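Local coordinates for protein AtGH3.15 acyl acid amido synthetase (Arabidopsis thaliana, PDB 6E1Q) that joins glutamine, and possibly cysteine, to the auxin precursor indole-3-butyric acid, and glutamine to the herbicide 2,4-DB, using ATP and releasing AMP and diphosphate, at residues T161-T164 and S165-S169; I108-T112 and E113-Q117; L215-F219 and A220-L224. All blocks are in the same frame, centred on the assembly; numbering follows the deposited sequence.

Contact 1: T161-T164 and S165-S169. With CFA ((2,4-dichlorophenoxy)acetic acid), chain D.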
ATOM      1  N   THR A 161       7.049   9.900   7.017  1.00 29.53           N
ATOM      2  CA  THR A 161       6.566   8.594   6.576  1.00 30.08           C
ATOM      3  C   THR A 161       7.617   7.536   6.861  1.00 31.67           C
ATOM      4  O   THR A 161       8.804   7.833   7.053  1.00 31.87           O
ATOM      5  CB  THR A 161       6.222   8.587   5.085  1.00 29.66           C
ATOM      6  OG1 THR A 161       7.391   8.893   4.309  1.00 35.41           O
ATOM      7  CG2 THR A 161       5.135   9.634   4.785  1.00 28.77           C
ATOM      8  N   MET A 162       7.162   6.283   6.904  1.00 35.47           N
ATOM      9  CA  MET A 162       8.091   5.175   7.105  1.00 36.80           C
ATOM     10  C   MET A 162       9.062   5.046   5.936  1.00 37.13           C
ATOM     11  O   MET A 162      10.263   4.796   6.137  1.00 36.19           O
ATOM     12  CB  MET A 162       7.315   3.875   7.304  1.00 40.38           C
ATOM     13  CG  MET A 162       8.196   2.659   7.253  1.00 52.13           C
ATOM     14  SD  MET A 162       9.034   2.498   8.835  1.00 69.61           S
ATOM     15  CE  MET A 162      10.747   2.444   8.331  1.00 80.45           C
ATOM     16  N   VAL A 163       8.561   5.212   4.708  1.00 35.95           N
ATOM     17  CA  VAL A 163       9.433   5.152   3.534  1.00 36.21           C
ATOM     18  C   VAL A 163      10.531   6.203   3.633  1.00 33.48           C
ATOM     19  O   VAL A 163      11.720   5.902   3.462  1.00 32.91           O
ATOM     20  CB  VAL A 163       8.607   5.320   2.249  1.00 37.36           C
ATOM     21  CG1 VAL A 163       9.533   5.456   1.073  1.00 35.94           C
ATOM     22  CG2 VAL A 163       7.656   4.124   2.081  1.00 36.09           C
ATOM     23  N   THR A 164      10.155   7.455   3.922  1.00 30.69           N
ATOM     24  CA  THR A 164      11.175   8.496   4.035  1.00 34.68           C
ATOM     25  C   THR A 164      12.185   8.148   5.119  1.00 39.99           C
ATOM     26  O   THR A 164      13.396   8.286   4.919  1.00 37.59           O
ATOM     27  CB  THR A 164      10.540   9.849   4.332  1.00 34.88           C
ATOM     28  OG1 THR A 164       9.706  10.246   3.240  1.00 38.27           O
ATOM     29  CG2 THR A 164      11.613  10.884   4.565  1.00 31.13           C
ATOM     30  N   SER A 165      11.701   7.685   6.276  1.00 30.46           N
ATOM     31  CA  SER A 165      12.608   7.321   7.359  1.00 38.06           C
ATOM     32  C   SER A 165      13.528   6.185   6.935  1.00 40.72           C
ATOM     33  O   SER A 165      14.727   6.190   7.253  1.00 35.81           O
ATOM     34  CB  SER A 165      11.808   6.911   8.598  1.00 37.40           C
ATOM     35  OG  SER A 165      11.080   8.016   9.085  1.00 41.54           O
ATOM     36  N   PHE A 166      12.971   5.198   6.226  1.00 37.75           N
ATOM     37  CA  PHE A 166      13.765   4.080   5.733  1.00 41.28           C
ATOM     38  C   PHE A 166      14.847   4.562   4.769  1.00 38.09           C
ATOM     39  O   PHE A 166      16.032   4.264   4.952  1.00 32.25           O
ATOM     40  CB  PHE A 166      12.836   3.061   5.066  1.00 49.32           C
ATOM     41  CG  PHE A 166      13.510   1.777   4.675  1.00 52.90           C
ATOM     42  CD1 PHE A 166      13.626   0.733   5.584  1.00 62.96           C
ATOM     43  CD2 PHE A 166      13.997   1.595   3.388  1.00 55.09           C
ATOM     44  CE1 PHE A 166      14.234  -0.460   5.222  1.00 62.12           C
ATOM     45  CE2 PHE A 166      14.612   0.406   3.020  1.00 53.86           C
ATOM     46  CZ  PHE A 166      14.731  -0.619   3.939  1.00 60.35           C
ATOM     47  N   LEU A 167      14.457   5.338   3.757  1.00 39.10           N
ATOM     48  CA  LEU A 167      15.417   5.823   2.767  1.00 42.21           C
ATOM     49  C   LEU A 167      16.446   6.752   3.395  1.00 46.40           C
ATOM     50  O   LEU A 167      17.653   6.626   3.146  1.00 42.85           O
ATOM     51  CB  LEU A 167      14.683   6.539   1.631  1.00 34.91           C
ATOM     52  CG  LEU A 167      13.755   5.622   0.847  1.00 39.82           C
ATOM     53  CD1 LEU A 167      13.070   6.391  -0.274  1.00 37.82           C
ATOM     54  CD2 LEU A 167      14.551   4.427   0.305  1.00 43.34           C
ATOM     55  N   LYS A 168      15.987   7.702   4.207  1.00 42.59           N
ATOM     56  CA  LYS A 168      16.919   8.626   4.848  1.00 45.90           C
ATOM     57  C   LYS A 168      17.961   7.882   5.678  1.00 43.36           C
ATOM     58  O   LYS A 168      19.130   8.279   5.729  1.00 40.96           O
ATOM     59  CB  LYS A 168      16.141   9.624   5.706  1.00 52.01           C
ATOM     60  CG  LYS A 168      16.960  10.763   6.268  1.00 58.96           C
ATOM     61  CD  LYS A 168      16.135  11.608   7.233  1.00 67.66           C
ATOM     62  CE  LYS A 168      17.029  12.400   8.182  1.00 76.77           C
ATOM     63  NZ  LYS A 168      16.704  13.856   8.187  1.00 79.41           N
ATOM     64  N   SER A 169      17.569   6.794   6.329  1.00 42.33           N
ATOM     65  CA  SER A 169      18.544   6.134   7.186  1.00 49.63           C
ATOM     66  C   SER A 169      19.587   5.371   6.377  1.00 50.70           C
ATOM     67  O   SER A 169      20.789   5.464   6.668  1.00 49.31           O
ATOM     68  CB  SER A 169      17.857   5.197   8.168  1.00 48.56           C
ATOM     69  OG  SER A 169      18.858   4.585   8.957  1.00 53.05           O
TER
HETATM   70  C1  CFA D 603       7.324  -2.060   4.205  1.00104.65           C
HETATM   71  C2  CFA D 603       8.119  -1.410   3.068  1.00106.32           C
HETATM   72  C1' CFA D 603      10.403  -1.231   2.361  1.00105.66           C
HETATM   73  C2' CFA D 603      10.659   0.078   1.968  1.00106.36           C
HETATM   74  C3' CFA D 603      11.587   0.329   0.964  1.00103.40           C
HETATM   75  C4' CFA D 603      12.259  -0.723   0.359  1.00103.50           C
HETATM   76  C5' CFA D 603      12.005  -2.023   0.756  1.00101.21           C
HETATM   77 CL3  CFA D 603       9.806   1.447   2.744  1.00108.69          CL
HETATM   78  C6' CFA D 603      11.084  -2.274   1.756  1.00103.35           C
HETATM   79  O1  CFA D 603       7.771  -3.102   4.744  1.00101.99           O
HETATM   80  O2  CFA D 603       6.229  -1.579   4.610  1.00103.69           O
HETATM   81  O1' CFA D 603       9.481  -1.524   3.380  1.00106.98           O
HETATM   82 CL4  CFA D 603      13.457  -0.423  -0.933  1.00108.78          CL
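Met162 sets CG opposite its backbone N (chi1 169°) and then bends at the next two torsions, which swings the methyl CE back to Phe166, one turn on; Phe166 likewise holds CG opposite its own N (chi1 -172°). CE lies 3.9 Å from Phe166 CB, near the plane of the ring and at its edge, and the flexible, unbranched thioether suits a place where a chain must curl round an aromatic neighbour. A bound (2,4-dichlorophenoxy)acetic acid lies over one face of the phenyl ring: ligand C2' sits above the plane, offset toward the rim, and Phe166 CD2 is 3.6 Å from ligand C3'. Val163 divides its two methyls. CG1 runs alongside Leu167 and meets its CD1 at 3.9 Å, whereas CG2 touches the ortho chlorine CL3 at 3.5 Å, so a short branched residue serves both the helix and the pocket.

At the start of the helix Thr161 is the N-cap. Its OG1 accepts from Thr164 N at 3.1 Å, occupying an amide that has no carbonyl a turn earlier within the helix, and it is also hydrogen-bonded to Tyr145 OH. From there ordinary helical bonds take over, with Ser165 N reaching Thr161 O at 3.0 Å. Thr164 OG1 is hydrogen-bonded to Ala187 O.

Helix 162-172 rests on helix 112-132 through Met162 and Phe166, on strand 91-97 through Met162 and Ser165, and on strand 181-183 through Leu167.

Contact 2: I108-T112 and E113-Q117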
ATOM      1  N   ILE A 108       2.711   7.213  14.814  1.00 26.28           N
ATOM      2  CA  ILE A 108       3.222   5.986  15.412  1.00 31.72           C
ATOM      3  C   ILE A 108       4.675   6.191  15.843  1.00 31.16           C
ATOM      4  O   ILE A 108       5.530   6.519  15.012  1.00 29.22           O
ATOM      5  CB  ILE A 108       3.100   4.802  14.441  1.00 31.81           C
ATOM      6  CG1 ILE A 108       1.622   4.525  14.113  1.00 30.54           C
ATOM      7  CG2 ILE A 108       3.746   3.561  15.037  1.00 33.43           C
ATOM      8  CD1 ILE A 108       0.794   4.120  15.317  1.00 30.92           C
ATOM      9  N   PRO A 109       5.005   5.996  17.118  1.00 31.72           N
ATOM     10  CA  PRO A 109       6.406   6.120  17.553  1.00 36.85           C
ATOM     11  C   PRO A 109       7.305   5.103  16.868  1.00 32.92           C
ATOM     12  O   PRO A 109       6.894   3.972  16.601  1.00 33.66           O
ATOM     13  CB  PRO A 109       6.337   5.862  19.063  1.00 31.15           C
ATOM     14  CG  PRO A 109       4.906   6.141  19.435  1.00 40.37           C
ATOM     15  CD  PRO A 109       4.087   5.737  18.238  1.00 36.13           C
ATOM     16  N   LEU A 110       8.546   5.527  16.588  1.00 31.92           N
ATOM     17  CA  LEU A 110       9.595   4.658  16.069  1.00 33.73           C
ATOM     18  C   LEU A 110      10.888   4.957  16.816  1.00 39.38           C
ATOM     19  O   LEU A 110      11.311   6.114  16.888  1.00 31.04           O
ATOM     20  CB  LEU A 110       9.793   4.865  14.562  1.00 34.39           C
ATOM     21  CG  LEU A 110      10.858   4.003  13.875  1.00 42.90           C
ATOM     22  CD1 LEU A 110      10.478   2.530  13.931  1.00 38.56           C
ATOM     23  CD2 LEU A 110      11.089   4.444  12.425  1.00 40.98           C
ATOM     24  N   THR A 111      11.502   3.926  17.389  1.00 39.04           N
ATOM     25  CA  THR A 111      12.837   4.064  17.955  1.00 38.68           C
ATOM     26  C   THR A 111      13.905   3.783  16.888  1.00 38.77           C
ATOM     27  O   THR A 111      13.657   3.125  15.868  1.00 33.75           O
ATOM     28  CB  THR A 111      13.032   3.123  19.149  1.00 39.77           C
ATOM     29  OG1 THR A 111      12.947   1.763  18.709  1.00 36.47           O
ATOM     30  CG2 THR A 111      11.962   3.358  20.198  1.00 34.46           C
ATOM     31  N   THR A 112      15.107   4.307  17.142  1.00 35.21           N
ATOM     32  CA  THR A 112      16.225   4.149  16.212  1.00 44.05           C
ATOM     33  C   THR A 112      16.608   2.678  16.046  1.00 41.03           C
ATOM     34  O   THR A 112      16.892   2.219  14.930  1.00 42.99           O
ATOM     35  CB  THR A 112      17.419   4.979  16.704  1.00 50.27           C
ATOM     36  OG1 THR A 112      17.171   6.369  16.455  1.00 52.20           O
ATOM     37  CG2 THR A 112      18.711   4.571  15.999  1.00 47.24           C
ATOM     38  N   GLU A 113      16.592   1.924  17.144  1.00 34.75           N
ATOM     39  CA  GLU A 113      16.896   0.500  17.093  1.00 48.06           C
ATOM     40  C   GLU A 113      15.868  -0.245  16.251  1.00 50.25           C
ATOM     41  O   GLU A 113      16.225  -1.074  15.401  1.00 39.63           O
ATOM     42  CB  GLU A 113      16.943  -0.072  18.514  1.00 46.85           C
ATOM     43  CG  GLU A 113      18.100   0.447  19.387  1.00 73.67           C
ATOM     44  CD  GLU A 113      17.852   1.831  20.018  1.00 85.94           C
ATOM     45  OE1 GLU A 113      16.855   2.510  19.671  1.00 84.70           O
ATOM     46  OE2 GLU A 113      18.676   2.238  20.870  1.00 88.17           O
ATOM     47  N   ASP A 114      14.580   0.017  16.501  1.00 46.00           N
ATOM     48  CA  ASP A 114      13.524  -0.578  15.689  1.00 42.29           C
ATOM     49  C   ASP A 114      13.761  -0.270  14.214  1.00 39.15           C
ATOM     50  O   ASP A 114      13.725  -1.171  13.371  1.00 35.45           O
ATOM     51  CB  ASP A 114      12.157  -0.075  16.177  1.00 41.37           C
ATOM     52  CG  ASP A 114      10.973  -0.785  15.511  1.00 54.52           C
ATOM     53  OD1 ASP A 114      11.138  -1.367  14.421  1.00 50.00           O
ATOM     54  OD2 ASP A 114       9.850  -0.740  16.071  1.00 56.32           O
ATOM     55  N   LEU A 115      14.080   0.989  13.893  1.00 32.82           N
ATOM     56  CA  LEU A 115      14.318   1.354  12.502  1.00 39.08           C
ATOM     57  C   LEU A 115      15.518   0.604  11.927  1.00 46.47           C
ATOM     58  O   LEU A 115      15.470   0.104  10.795  1.00 40.89           O
ATOM     59  CB  LEU A 115      14.532   2.858  12.371  1.00 34.00           C
ATOM     60  CG  LEU A 115      14.918   3.291  10.955  1.00 41.01           C
ATOM     61  CD1 LEU A 115      13.832   2.891   9.945  1.00 43.38           C
ATOM     62  CD2 LEU A 115      15.160   4.777  10.894  1.00 36.07           C
ATOM     63  N   GLU A 116      16.620   0.544  12.675  1.00 44.88           N
ATOM     64  CA  GLU A 116      17.801  -0.119  12.133  1.00 50.06           C
ATOM     65  C   GLU A 116      17.567  -1.621  12.002  1.00 49.16           C
ATOM     66  O   GLU A 116      18.005  -2.239  11.028  1.00 42.86           O
ATOM     67  CB  GLU A 116      19.021   0.194  12.997  1.00 58.81           C
ATOM     68  CG  GLU A 116      19.917   1.272  12.376  1.00 69.61           C
ATOM     69  CD  GLU A 116      20.724   2.047  13.400  1.00 81.86           C
ATOM     70  OE1 GLU A 116      20.856   1.565  14.548  1.00 84.26           O
ATOM     71  OE2 GLU A 116      21.224   3.143  13.055  1.00 83.04           O
ATOM     72  N   GLN A 117      16.830  -2.216  12.944  1.00 46.38           N
ATOM     73  CA  GLN A 117      16.444  -3.620  12.799  1.00 43.00           C
ATOM     74  C   GLN A 117      15.644  -3.858  11.522  1.00 43.50           C
ATOM     75  O   GLN A 117      15.821  -4.887  10.855  1.00 41.21           O
ATOM     76  CB  GLN A 117      15.649  -4.081  14.014  1.00 39.25           C
ATOM     77  CG  GLN A 117      15.083  -5.475  13.834  1.00 51.42           C
ATOM     78  CD  GLN A 117      14.758  -6.147  15.144  1.00 57.54           C
ATOM     79  OE1 GLN A 117      15.635  -6.722  15.793  1.00 60.43           O
ATOM     80  NE2 GLN A 117      13.491  -6.083  15.544  1.00 54.08           N
TER
HETATM   81  O   HOH W   1      16.023   5.747  19.422  1.00 46.23           O
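Glu116 N donates to Thr112 O at 2.8 Å, and one residue earlier in the same pattern Leu115 N donates to Thr111 O at 2.9 Å; these are the first helical bonds of helix 112-132. The side chain of Thr111 joins in as the N-cap, its OG1 accepting from Asp114 N at 3.3 Å. The hydroxyl reaches that amide because chi1 of 64° sets it between the threonine's own N and carbonyl carbon, turned to the first turn of the helix, with Asp114 CB also close by. A threonine suits the N-cap because its short, beta-branched side chain carries the hydroxyl close to the backbone, within reach of the amide of Asp114.

Water 1 accepts from Thr112 N, another amide of the helix start, and gives a weak bond to Glu113 OE1. The bend of the glutamate at chi2 folds its carboxylate back over this end, where the acidic group would probably be stabilised by the helix dipole.

Leu110 supplies the apolar half. CD1 lies against the carboxylate carbon of Asp114, 3.7 Å from CG, while CD2 meets Leu115 CB at 3.8 Å; the leucine crosses both side chains at about a right angle, one methyl for each. The carboxylate of Asp114 is buried but not left without partners: OD1 forms a salt bridge with Arg118 NE, and OD2 is hydrogen-bonded to Ser399 OG.

Strand 108-111 meets helix 113-117 at 77°. Strand 105-111 pairs antiparallel with strand 91-97, on which Leu110 packs through Val93 and Leu95, and Leu115 faces helix 162-172 at Met162 and Ser169.

Contact 3: L215-F219 and A220-L224. With CFA ((2,4-dichlorophenoxy)acetic acid), chain C.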
ATOM      1  N   LEU A 215      11.707  -1.609 -10.900  1.00 30.09           N
ATOM      2  CA  LEU A 215      10.833  -0.467 -10.687  1.00 30.78           C
ATOM      3  C   LEU A 215      10.067  -0.682  -9.391  1.00 32.30           C
ATOM      4  O   LEU A 215       9.588  -1.788  -9.127  1.00 30.85           O
ATOM      5  CB  LEU A 215       9.847  -0.309 -11.844  1.00 28.76           C
ATOM      6  CG  LEU A 215      10.408  -0.263 -13.277  1.00 39.12           C
ATOM      7  CD1 LEU A 215       9.256  -0.224 -14.270  1.00 36.64           C
ATOM      8  CD2 LEU A 215      11.337   0.938 -13.484  1.00 28.60           C
ATOM      9  N   GLY A 216       9.959   0.368  -8.588  1.00 31.95           N
ATOM     10  CA  GLY A 216       9.263   0.282  -7.318  1.00 27.13           C
ATOM     11  C   GLY A 216       8.405   1.502  -7.074  1.00 37.20           C
ATOM     12  O   GLY A 216       8.696   2.607  -7.546  1.00 35.22           O
ATOM     13  N   ALA A 217       7.340   1.281  -6.319  1.00 32.55           N
ATOM     14  CA  ALA A 217       6.462   2.336  -5.838  1.00 31.97           C
ATOM     15  C   ALA A 217       5.660   1.764  -4.689  1.00 27.27           C
ATOM     16  O   ALA A 217       5.586   0.543  -4.531  1.00 34.40           O
ATOM     17  CB  ALA A 217       5.539   2.850  -6.954  1.00 26.98           C
ATOM     18  N   PRO A 218       5.041   2.611  -3.870  1.00 30.76           N
ATOM     19  CA  PRO A 218       4.245   2.055  -2.762  1.00 26.89           C
ATOM     20  C   PRO A 218       3.151   1.096  -3.221  1.00 31.57           C
ATOM     21  O   PRO A 218       3.059  -0.026  -2.700  1.00 27.31           O
ATOM     22  CB  PRO A 218       3.673   3.308  -2.080  1.00 28.60           C
ATOM     23  CG  PRO A 218       4.622   4.422  -2.465  1.00 38.21           C
ATOM     24  CD  PRO A 218       5.076   4.091  -3.859  1.00 25.51           C
ATOM     25  N   PHE A 219       2.330   1.489  -4.190  1.00 27.36           N
ATOM     26  CA  PHE A 219       1.158   0.716  -4.594  1.00 31.89           C
ATOM     27  C   PHE A 219       1.139   0.464  -6.099  1.00 32.30           C
ATOM     28  O   PHE A 219       1.704   1.231  -6.881  1.00 29.80           O
ATOM     29  CB  PHE A 219      -0.139   1.440  -4.234  1.00 28.67           C
ATOM     30  CG  PHE A 219      -0.104   2.150  -2.911  1.00 32.77           C
ATOM     31  CD1 PHE A 219       0.200   1.467  -1.747  1.00 32.96           C
ATOM     32  CD2 PHE A 219      -0.432   3.496  -2.827  1.00 40.87           C
ATOM     33  CE1 PHE A 219       0.206   2.116  -0.519  1.00 35.68           C
ATOM     34  CE2 PHE A 219      -0.433   4.158  -1.598  1.00 33.57           C
ATOM     35  CZ  PHE A 219      -0.113   3.469  -0.448  1.00 35.58           C
ATOM     36  N   ALA A 220       0.421  -0.596  -6.499  1.00 27.04           N
ATOM     37  CA  ALA A 220       0.132  -0.811  -7.918  1.00 26.04           C
ATOM     38  C   ALA A 220      -0.422   0.455  -8.577  1.00 31.42           C
ATOM     39  O   ALA A 220       0.008   0.836  -9.669  1.00 28.86           O
ATOM     40  CB  ALA A 220      -0.855  -1.970  -8.088  1.00 23.65           C
ATOM     41  N   SER A 221      -1.364   1.138  -7.919  1.00 28.62           N
ATOM     42  CA  SER A 221      -1.963   2.310  -8.540  1.00 28.02           C
ATOM     43  C   SER A 221      -0.988   3.475  -8.633  1.00 39.93           C
ATOM     44  O   SER A 221      -1.200   4.378  -9.455  1.00 32.36           O
ATOM     45  CB  SER A 221      -3.232   2.723  -7.777  1.00 33.01           C
ATOM     46  OG  SER A 221      -2.991   2.902  -6.395  1.00 34.46           O
ATOM     47  N   SER A 222       0.083   3.461  -7.828  1.00 36.41           N
ATOM     48  CA  SER A 222       1.077   4.531  -7.891  1.00 37.41           C
ATOM     49  C   SER A 222       1.690   4.637  -9.272  1.00 34.57           C
ATOM     50  O   SER A 222       2.020   5.740  -9.721  1.00 37.37           O
ATOM     51  CB  SER A 222       2.192   4.315  -6.854  1.00 38.53           C
ATOM     52  OG  SER A 222       1.661   3.958  -5.588  1.00 33.08           O
ATOM     53  N   PHE A 223       1.864   3.503  -9.954  1.00 34.62           N
ATOM     54  CA  PHE A 223       2.475   3.502 -11.277  1.00 31.76           C
ATOM     55  C   PHE A 223       1.601   4.182 -12.320  1.00 38.66           C
ATOM     56  O   PHE A 223       2.129   4.792 -13.259  1.00 41.62           O
ATOM     57  CB  PHE A 223       2.777   2.072 -11.708  1.00 32.14           C
ATOM     58  CG  PHE A 223       3.951   1.487 -11.006  1.00 36.47           C
ATOM     59  CD1 PHE A 223       5.231   1.864 -11.359  1.00 30.53           C
ATOM     60  CD2 PHE A 223       3.780   0.593  -9.961  1.00 40.01           C
ATOM     61  CE1 PHE A 223       6.317   1.345 -10.711  1.00 36.61           C
ATOM     62  CE2 PHE A 223       4.880   0.052  -9.301  1.00 35.20           C
ATOM     63  CZ  PHE A 223       6.147   0.434  -9.672  1.00 36.83           C
ATOM     64  N   LEU A 224       0.277   4.124 -12.159  1.00 44.19           N
ATOM     65  CA  LEU A 224      -0.616   4.739 -13.137  1.00 47.28           C
ATOM     66  C   LEU A 224      -0.463   6.249 -13.157  1.00 45.12           C
ATOM     67  O   LEU A 224      -0.584   6.878 -14.211  1.00 38.76           O
ATOM     68  CB  LEU A 224      -2.065   4.369 -12.834  1.00 44.84           C
ATOM     69  CG  LEU A 224      -2.234   2.902 -12.490  1.00 44.84           C
ATOM     70  CD1 LEU A 224      -3.688   2.601 -12.106  1.00 49.53           C
ATOM     71  CD2 LEU A 224      -1.758   2.060 -13.654  1.00 41.95           C
TER
HETATM   72  C1  CFA C 602      11.696  -1.350  -4.093  0.84105.88           C
HETATM   73  C2  CFA C 602      11.245  -1.917  -2.749  0.84108.59           C
HETATM   74  C1' CFA C 602       9.387  -0.463  -2.386  0.84110.97           C
HETATM   75  C2' CFA C 602       8.023  -0.242  -2.250  0.84116.88           C
HETATM   76  C3' CFA C 602       7.558   1.036  -2.062  0.84110.70           C
HETATM   77  C4' CFA C 602       8.442   2.083  -2.014  0.84100.39           C
HETATM   78  C5' CFA C 602       9.796   1.886  -2.141  0.84101.87           C
HETATM   79 CL3  CFA C 602       6.821  -1.560  -2.309  0.84125.66          CL
HETATM   80  C6' CFA C 602      10.265   0.608  -2.323  0.84105.65           C
HETATM   81  O1  CFA C 602      12.891  -0.993  -4.257  0.84109.44           O
HETATM   82  O2  CFA C 602      10.863  -1.219  -5.020  0.84106.57           O
HETATM   83  O1' CFA C 602       9.863  -1.764  -2.579  0.84111.30           O
HETATM   84 CL4  CFA C 602       7.809   3.712  -1.777  0.84101.30          CL
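Leu215 lays its CB against Phe223, 4.1 Å from CE1. At Gly216 the backbone borders both sides: its carbonyl carbon is 3.6 Å from Phe223 CZ, and its CA lies 3.2 Å from carboxylate O2 of a bound (2,4-dichlorophenoxy)acetic acid. A CB at this position would lie too close to that oxygen, which is consistent with a glycine here. Ala217 follows, its methyl over one face of the Phe223 ring in a CH-pi contact, 3.9 Å from CB to the centroid, and touching Ser222 CB as well; the small methyl suits the close approach of the ring. Pro218 turns the chain, presenting CG to the ligand chlorine CL4 at 3.3 Å and CB to the centre of one face of the Phe219 ring. Phe219 ends the walk with its backbone engaged twice: Phe219 N donates to Ser222 OG at 2.9 Å, and Phe219 O accepts from Ser222 N at 2.9 Å, the donor standing well above the carbonyl plane. A chi1 of -45° sets Ser222 OG beside its own N, facing Phe219 N.

Replacing Phe223 with an alanine is likely to open a gap behind the strand and leave the Ala217 methyl without the ring it packs on.

The Phe223 ring thus backs the residues that border the ligand, while the hydroxyl and amide of Ser222 give Phe219 N and O partners where the chain enters helix 220-243, so this turn can be buried without stranding those polar atoms.

From the N terminus, contact 2 comes first, where strand 105-111 turns into helix 112-132; contact 1 follows at the start of helix 162-172, and contact 3 lies where strand 212-217 gives way to helix 220-243. Each closes only a local turn, and the three stand in series, neither nested nor crossed. Contacts 1 and 2 touch directly: Leu115 CD1 packs on Met162 CE at 3.5 Å, joining two helix starts next to strand 91-97. Contact 3 does not touch the others, its centre about 17 Å from that of contact 1. Contacts 1 and 3 lie against different molecules of bound (2,4-dichlorophenoxy)acetic acid, though Val163 of contact 1 belongs to both pockets.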